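Side-chain contacts in phosphoserine aminotransferase SerC (Cytophaga hutchinsonii ATCC 33406, PDB 3FFR), which probably catalyses the pyridoxal-phosphate-dependent transamination that interconverts phosphoserine and 3-phosphohydroxypyruvate on the route to serine: residues M23-A26 and L27-I31; L65-S69 and A70-W74; Q349-K352 and L353-L357. One frame throughout, in Å; residues are numbered along the deposited sequence.

The three contacts follow one another along the chain, each within a continuous run of residues. Interaction 1 closes helix 19-28. Interaction 2 is the turn from strand 62-67, an edge of the seven-stranded sheet, into helix 70-81. Interaction 3 lies within the C-terminal helix 347-360, which packs on the five-stranded sheet. The centres of interactions 1 and 2 are about 25 Å apart, and each lies about 34 Å from the centre of interaction 3. None touches another. Interactions 1 and 2 meet the second subunit, whereas interaction 3 does not. Interaction 2 is next to the cofactor. The other two lie in helices farther from the chain's centre, interaction 1 at the dimer interface.

Interaction 1. Residues M23-A26 and L27-I31; sequences MITA and LDEKI
A Schellman motif ends helix 19-28, and Ala26 and Ile31 form its main link. Ile31 N donates to Ala26 O at 3.0 Å, with the donor in the carbonyl plane. The inner bond of the motif runs from Lys30 N to Leu27 O at 3.2 Å. Lys30 has a positive phi of 59°, which turns the chain back over the last helical turn. The turn also brings Ile31 CB to 4.3 Å from Ala26 CB, the apolar contact expected in this motif. Before the end, regular helical bonds tie Leu27 N to Met23 O, Asp28 N to Ile24 O and Glu29 N to Thr25 O.

Thr25 and Glu29 run alongside each other. Thr25 CG2 is anti to the backbone N while OG1 sits beside it (chi1 -59°). The methyl therefore meets Glu29 OE2 at 3.4 Å, and the hydroxyl bonds back to Gln21 O. Ile24 CG2 lies 3.9 Å from Asp28 OD2, their side chains crossing at a slant. Ile24 CD1 touches Leu27 CD1 at 4.3 Å.

Met23, a selenomethionine, packs on helix 246-262, and Ala26 and Ile31 pack on Phe250 of that helix. Ile24, Leu27, Asp28 and Lys30 meet the second subunit. Asp28 OD1 forms a salt bridge with Arg20 of that subunit. Lys30 NZ hydrogen-bonds to Lys5 O and forms a salt bridge with Glu14, both of the second subunit. Two opposite charges at this helix end thus each find a countercharge across the interface, and these ionic links probably help to join the subunits.

Interaction 2. Residues L65-S69 and A70-W74; sequences LFLAS and ATEIW
Ser69 turns its OG between its own backbone N and carbonyl carbon (chi1 61°), which places the oxygen in front of the N-H of Glu72. Glu72 has CG anti to the backbone N (chi1 -180°) and stays extended beyond it, so its carboxylate runs back toward the strand. Glu72 N donates to Ser69 OG at 3.0 Å, an N-cap bond. In return Glu72 OE1 accepts from Ala68 N at 3.0 Å, with the donor almost in line with the CD-OE1 bond. This donor is one residue before the N-cap, so the pair resembles a capping box without being the classic one. Ser69 N itself is buried with no partner. A weak bond joins Ile73 N to Ser69 O.

Leu67 lies across the Glu72 chain, with CD2 3.8 Å from OE2. The same CD2 meets Ile73 CG1 at 4.0 Å. OE2 is gripped further by His226 ND1 and by a salt bridge to Arg76. Were Glu72 an alanine, the Ala68 N-H would probably lose its acceptor, and Arg76 and His226 a shared partner.

One residue before Glu72, Thr71 OG1 bonds to phosphate oxygen OP3 of the pyridoxal-phosphate lysine at position 191. A strand turning into a capped helix whose N-terminus meets the cofactor phosphate is typical of the fold-type I aminotransferases.

Interaction 3. Residues Q349-K352 and L353-L357; sequences QVHK and LVQTL
Lys352 and Thr356 run alongside each other within helix 347-360, where the contact is the usual alpha-helical pairing of residues four apart. Lys352 CG lies 4.0 Å from Thr356 OG1. Elsewhere on the helix, Val350 CG1 meets Val354 CG2 at 4.2 Å. That methyl of Val354 also rests 3.4 Å from Val350 O. The backbone bond from Val354 N to Val350 O is 2.8 Å long. Leu353 N and Gln355 N bond in the same way to Gln349 O and His351 O.

The next shell holds these groups in place. Val350 and Val354 pack on helix 264-284, against Ile278 and Tyr281 respectively. Leu353 touches Phe8 of strand 6-8 and Val325 of strand 323-327. The helix thereby lies against the five-stranded sheet and against helices 264-284 and 311-318. Lys352 is extended along its whole length, and its NZ reaches Phe321 O, just before strand 323-327. Gln349 OE1 accepts from Ser346 N near the start of the helix.

Thr356 is buried against Met323 and Leu318, and its hydroxyl finds its acceptor within the helix. With OG1 beside the backbone N (chi1 -59°), it turns back on the preceding turn. Lys352 O thus takes two bonds from one residue, Thr356 OG1 at 2.7 Å and Thr356 N at 3.0 Å, from opposite faces of the carbonyl plane.

Interaction 1. Residues M23-A26 and L27-I31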
loop_
_atom_site.group_PDB
_atom_site.type_symbol
_atom_site.label_atom_id
_atom_site.label_comp_id
_atom_site.label_asym_id
_atom_site.label_seq_id
_atom_site.Cartn_x
_atom_site.Cartn_y
_atom_site.Cartn_z
HETATM N N MSE A 23 -4.457 10.844 -14.703
HETATM C CA MSE A 23 -3.272 9.989 -14.685
HETATM C C MSE A 23 -2.254 10.524 -15.709
HETATM O O MSE A 23 -1.023 10.468 -15.523
HETATM C CB MSE A 23 -3.600 8.544 -15.009
HETATM C CG MSE A 23 -2.403 7.594 -14.944
HETATM SE SE MSE A 23 -1.843 7.304 -13.135
HETATM C CE MSE A 23 -3.056 5.813 -12.740
ATOM N N ILE A 24 -2.764 11.046 -16.809
ATOM C CA ILE A 24 -1.851 11.616 -17.821
ATOM C C ILE A 24 -1.155 12.828 -17.208
ATOM O O ILE A 24 0.060 13.055 -17.380
ATOM C CB ILE A 24 -2.538 11.976 -19.128
ATOM C CG1 ILE A 24 -3.103 10.714 -19.762
ATOM C CG2 ILE A 24 -1.548 12.634 -20.066
ATOM C CD1 ILE A 24 -2.112 9.668 -19.974
ATOM N N THR A 25 -1.925 13.597 -16.458
ATOM C CA THR A 25 -1.349 14.742 -15.751
ATOM C C THR A 25 -0.273 14.283 -14.763
ATOM O O THR A 25 0.799 14.892 -14.648
ATOM C CB THR A 25 -2.409 15.551 -15.014
ATOM O OG1 THR A 25 -3.378 16.028 -15.953
ATOM C CG2 THR A 25 -1.794 16.739 -14.323
ATOM N N ALA A 26 -0.561 13.200 -14.048
ATOM C CA ALA A 26 0.399 12.630 -13.063
ATOM C C ALA A 26 1.705 12.275 -13.725
ATOM O O ALA A 26 2.792 12.520 -13.196
ATOM C CB ALA A 26 -0.199 11.365 -12.331
ATOM N N LEU A 27 1.593 11.697 -14.912
ATOM C CA LEU A 27 2.796 11.271 -15.621
ATOM C C LEU A 27 3.554 12.502 -16.093
ATOM O O LEU A 27 4.786 12.599 -15.961
ATOM C CB LEU A 27 2.442 10.395 -16.816
ATOM C CG LEU A 27 1.848 9.026 -16.484
ATOM C CD1 LEU A 27 1.265 8.373 -17.742
ATOM C CD2 LEU A 27 2.862 8.112 -15.731
ATOM N N ASP A 28 2.808 13.448 -16.623
ATOM C CA ASP A 28 3.398 14.680 -17.164
ATOM C C ASP A 28 4.132 15.492 -16.128
ATOM O O ASP A 28 5.213 16.071 -16.409
ATOM C CB ASP A 28 2.335 15.584 -17.808
ATOM C CG ASP A 28 1.910 15.109 -19.178
ATOM O OD1 ASP A 28 2.600 14.261 -19.748
ATOM O OD2 ASP A 28 0.907 15.625 -19.707
ATOM N N GLU A 29 3.554 15.522 -14.932
ATOM C CA GLU A 29 4.109 16.302 -13.807
ATOM C C GLU A 29 5.144 15.549 -12.997
ATOM O O GLU A 29 5.728 16.100 -12.067
ATOM C CB GLU A 29 3.028 16.786 -12.857
ATOM C CG GLU A 29 2.052 17.772 -13.564
ATOM C CD GLU A 29 1.033 18.429 -12.641
ATOM O OE1 GLU A 29 1.051 18.210 -11.417
ATOM O OE2 GLU A 29 0.192 19.198 -13.165
ATOM N N LYS A 30 5.347 14.291 -13.360
ATOM C CA LYS A 30 6.291 13.412 -12.653
ATOM C C LYS A 30 5.960 13.238 -11.167
ATOM O O LYS A 30 6.826 13.171 -10.310
ATOM C CB LYS A 30 7.757 13.862 -12.863
ATOM C CG LYS A 30 8.175 13.677 -14.319
ATOM C CD LYS A 30 9.682 13.847 -14.486
ATOM C CE LYS A 30 10.145 13.406 -15.882
ATOM N NZ LYS A 30 11.623 13.467 -16.060
ATOM N N ILE A 31 4.668 13.111 -10.897
ATOM C CA ILE A 31 4.187 12.928 -9.540
ATOM C C ILE A 31 4.808 11.684 -8.906
ATOM O O ILE A 31 5.018 11.627 -7.700
ATOM C CB ILE A 31 2.610 12.842 -9.502
ATOM C CG1 ILE A 31 1.981 14.154 -9.940
ATOM C CG2 ILE A 31 2.120 12.420 -8.080
ATOM C CD1 ILE A 31 2.303 15.335 -9.043
#

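Interaction 2. Residues L65-S69 and A70-W74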
loop_
_atom_site.group_PDB
_atom_site.type_symbol
_atom_site.label_atom_id
_atom_site.label_comp_id
_atom_site.label_asym_id
_atom_site.label_seq_id
_atom_site.Cartn_x
_atom_site.Cartn_y
_atom_site.Cartn_z
ATOM N N LEU A 65 -6.176 10.174 7.766
ATOM C CA LEU A 65 -4.917 9.434 7.652
ATOM C C LEU A 65 -4.940 8.488 6.458
ATOM O O LEU A 65 -5.952 7.861 6.152
ATOM C CB LEU A 65 -4.581 8.615 8.919
ATOM C CG LEU A 65 -4.536 9.438 10.216
ATOM C CD1 LEU A 65 -4.248 8.458 11.389
ATOM C CD2 LEU A 65 -3.480 10.587 10.154
ATOM N N PHE A 66 -3.801 8.428 5.785
ATOM C CA PHE A 66 -3.627 7.540 4.646
ATOM C C PHE A 66 -2.804 6.282 4.959
ATOM O O PHE A 66 -1.707 6.347 5.533
ATOM C CB PHE A 66 -2.977 8.252 3.469
ATOM C CG PHE A 66 -3.760 9.430 2.955
ATOM C CD1 PHE A 66 -5.059 9.288 2.475
ATOM C CD2 PHE A 66 -3.208 10.687 2.972
ATOM C CE1 PHE A 66 -5.771 10.383 1.999
ATOM C CE2 PHE A 66 -3.920 11.787 2.493
ATOM C CZ PHE A 66 -5.197 11.637 2.026
ATOM N N LEU A 67 -3.392 5.152 4.576
ATOM C CA LEU A 67 -2.805 3.810 4.739
ATOM C C LEU A 67 -2.864 3.043 3.411
ATOM O O LEU A 67 -3.235 3.602 2.367
ATOM C CB LEU A 67 -3.429 3.023 5.885
ATOM C CG LEU A 67 -3.356 3.709 7.264
ATOM C CD1 LEU A 67 -4.423 4.779 7.471
ATOM C CD2 LEU A 67 -3.408 2.648 8.423
ATOM N N ALA A 68 -2.534 1.754 3.441
ATOM C CA ALA A 68 -2.386 1.005 2.165
ATOM C C ALA A 68 -3.674 0.390 1.672
ATOM O O ALA A 68 -3.866 0.171 0.483
ATOM C CB ALA A 68 -1.323 -0.111 2.332
ATOM N N SER A 69 -4.541 0.036 2.625
ATOM C CA SER A 69 -5.790 -0.686 2.316
ATOM C C SER A 69 -6.759 -0.591 3.478
ATOM O O SER A 69 -6.374 -0.192 4.585
ATOM C CB SER A 69 -5.467 -2.198 2.085
ATOM O OG SER A 69 -4.893 -2.791 3.247
ATOM N N ALA A 70 -8.040 -0.916 3.241
ATOM C CA ALA A 70 -9.027 -0.922 4.344
ATOM C C ALA A 70 -8.711 -2.069 5.304
ATOM O O ALA A 70 -8.894 -1.966 6.521
ATOM C CB ALA A 70 -10.501 -1.002 3.824
ATOM N N THR A 71 -8.199 -3.146 4.743
ATOM C CA THR A 71 -7.846 -4.336 5.541
ATOM C C THR A 71 -6.729 -3.989 6.548
ATOM O O THR A 71 -6.777 -4.347 7.738
ATOM C CB THR A 71 -7.444 -5.532 4.653
ATOM O OG1 THR A 71 -8.519 -5.846 3.748
ATOM C CG2 THR A 71 -7.122 -6.800 5.490
ATOM N N GLU A 72 -5.778 -3.184 6.097
ATOM C CA GLU A 72 -4.744 -2.696 6.992
ATOM C C GLU A 72 -5.386 -1.907 8.152
ATOM O O GLU A 72 -5.012 -2.072 9.316
ATOM C CB GLU A 72 -3.728 -1.787 6.301
ATOM C CG GLU A 72 -2.701 -1.346 7.310
ATOM C CD GLU A 72 -1.609 -0.383 6.869
ATOM O OE1 GLU A 72 -1.558 0.033 5.699
ATOM O OE2 GLU A 72 -0.774 -0.049 7.765
ATOM N N ILE A 73 -6.343 -1.055 7.794
ATOM C CA ILE A 73 -7.058 -0.217 8.755
ATOM C C ILE A 73 -7.788 -1.096 9.815
ATOM O O ILE A 73 -7.724 -0.807 11.031
ATOM C CB ILE A 73 -7.976 0.839 8.107
ATOM C CG1 ILE A 73 -7.133 1.851 7.320
ATOM C CG2 ILE A 73 -8.815 1.556 9.207
ATOM C CD1 ILE A 73 -7.952 2.692 6.340
ATOM N N TRP A 74 -8.386 -2.200 9.387
ATOM C CA TRP A 74 -8.986 -3.114 10.396
ATOM C C TRP A 74 -7.935 -3.491 11.467
ATOM O O TRP A 74 -8.151 -3.455 12.667
ATOM C CB TRP A 74 -9.455 -4.408 9.779
ATOM C CG TRP A 74 -10.690 -4.362 8.963
ATOM C CD1 TRP A 74 -11.665 -3.407 8.942
ATOM C CD2 TRP A 74 -11.115 -5.381 8.049
ATOM N NE1 TRP A 74 -12.674 -3.771 8.063
ATOM C CE2 TRP A 74 -12.356 -4.978 7.506
ATOM C CE3 TRP A 74 -10.575 -6.589 7.655
ATOM C CZ2 TRP A 74 -13.063 -5.777 6.613
ATOM C CZ3 TRP A 74 -11.254 -7.358 6.753
ATOM C CH2 TRP A 74 -12.474 -6.949 6.223
#

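Interaction 3. Residues Q349-K352 and L353-L357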
loop_
_atom_site.group_PDB
_atom_site.type_symbol
_atom_site.label_atom_id
_atom_site.label_comp_id
_atom_site.label_asym_id
_atom_site.label_seq_id
_atom_site.Cartn_x
_atom_site.Cartn_y
_atom_site.Cartn_z
ATOM N N GLN A 349 -25.209 4.881 -18.458
ATOM C CA GLN A 349 -24.640 3.529 -18.396
ATOM C C GLN A 349 -25.618 2.564 -17.692
ATOM O O GLN A 349 -25.855 1.447 -18.151
ATOM C CB GLN A 349 -23.286 3.526 -17.683
ATOM C CG GLN A 349 -22.163 4.128 -18.544
ATOM C CD GLN A 349 -20.868 4.354 -17.778
ATOM O OE1 GLN A 349 -20.896 4.647 -16.590
ATOM N NE2 GLN A 349 -19.725 4.272 -18.482
ATOM N N VAL A 350 -26.207 3.022 -16.591
ATOM C CA VAL A 350 -27.142 2.192 -15.822
ATOM C C VAL A 350 -28.409 1.944 -16.650
ATOM O O VAL A 350 -28.961 0.838 -16.671
ATOM C CB VAL A 350 -27.456 2.783 -14.428
ATOM C CG1 VAL A 350 -28.579 2.029 -13.751
ATOM C CG2 VAL A 350 -26.185 2.717 -13.547
ATOM N N HIS A 351 -28.837 2.986 -17.346
ATOM C CA HIS A 351 -29.989 2.881 -18.215
ATOM C C HIS A 351 -29.740 1.810 -19.266
ATOM O O HIS A 351 -30.622 1.009 -19.569
ATOM C CB HIS A 351 -30.309 4.215 -18.886
ATOM C CG HIS A 351 -31.617 4.213 -19.615
ATOM N ND1 HIS A 351 -31.733 3.826 -20.930
ATOM C CD2 HIS A 351 -32.866 4.527 -19.203
ATOM C CE1 HIS A 351 -32.995 3.909 -21.304
ATOM N NE2 HIS A 351 -33.705 4.327 -20.273
ATOM N N LYS A 352 -28.545 1.816 -19.829
ATOM C CA LYS A 352 -28.184 0.823 -20.851
ATOM C C LYS A 352 -28.174 -0.569 -20.258
ATOM O O LYS A 352 -28.680 -1.524 -20.851
ATOM C CB LYS A 352 -26.845 1.110 -21.515
ATOM C CG LYS A 352 -26.438 0.047 -22.552
ATOM C CD LYS A 352 -25.046 0.325 -23.134
ATOM C CE LYS A 352 -24.610 -0.732 -24.186
ATOM N NZ LYS A 352 -23.207 -0.534 -24.686
ATOM N N LEU A 353 -27.636 -0.672 -19.046
ATOM C CA LEU A 353 -27.604 -1.964 -18.357
ATOM C C LEU A 353 -29.026 -2.504 -18.130
ATOM O O LEU A 353 -29.325 -3.660 -18.455
ATOM C CB LEU A 353 -26.881 -1.870 -16.996
ATOM C CG LEU A 353 -26.884 -3.164 -16.166
ATOM C CD1 LEU A 353 -26.075 -4.293 -16.774
ATOM C CD2 LEU A 353 -26.344 -2.831 -14.726
ATOM N N VAL A 354 -29.890 -1.653 -17.583
ATOM C CA VAL A 354 -31.257 -2.083 -17.235
ATOM C C VAL A 354 -32.046 -2.445 -18.503
ATOM O O VAL A 354 -32.776 -3.442 -18.555
ATOM C CB VAL A 354 -31.992 -1.044 -16.362
ATOM C CG1 VAL A 354 -33.492 -1.396 -16.197
ATOM C CG2 VAL A 354 -31.313 -0.959 -14.979
ATOM N N GLN A 355 -31.863 -1.653 -19.541
ATOM C CA GLN A 355 -32.603 -1.894 -20.774
ATOM C C GLN A 355 -32.174 -3.201 -21.403
ATOM O O GLN A 355 -32.990 -3.956 -21.955
ATOM C CB GLN A 355 -32.405 -0.756 -21.769
ATOM C CG GLN A 355 -32.887 -1.085 -23.172
ATOM C CD GLN A 355 -32.495 0.001 -24.151
ATOM O OE1 GLN A 355 -33.038 1.113 -24.108
ATOM N NE2 GLN A 355 -31.536 -0.311 -25.042
ATOM N N THR A 356 -30.884 -3.467 -21.302
ATOM C CA THR A 356 -30.309 -4.663 -21.904
ATOM C C THR A 356 -30.790 -5.873 -21.121
ATOM O O THR A 356 -31.185 -6.889 -21.694
ATOM C CB THR A 356 -28.775 -4.583 -21.975
ATOM O OG1 THR A 356 -28.402 -3.435 -22.753
ATOM C CG2 THR A 356 -28.194 -5.830 -22.594
ATOM N N LEU A 357 -30.788 -5.739 -19.797
ATOM C CA LEU A 357 -31.250 -6.839 -18.946
ATOM C C LEU A 357 -32.728 -7.145 -19.222
ATOM O O LEU A 357 -33.153 -8.301 -19.296
ATOM C CB LEU A 357 -31.069 -6.511 -17.473
ATOM C CG LEU A 357 -29.605 -6.557 -17.000
ATOM C CD1 LEU A 357 -29.516 -6.050 -15.563
ATOM C CD2 LEU A 357 -28.983 -7.965 -17.103
#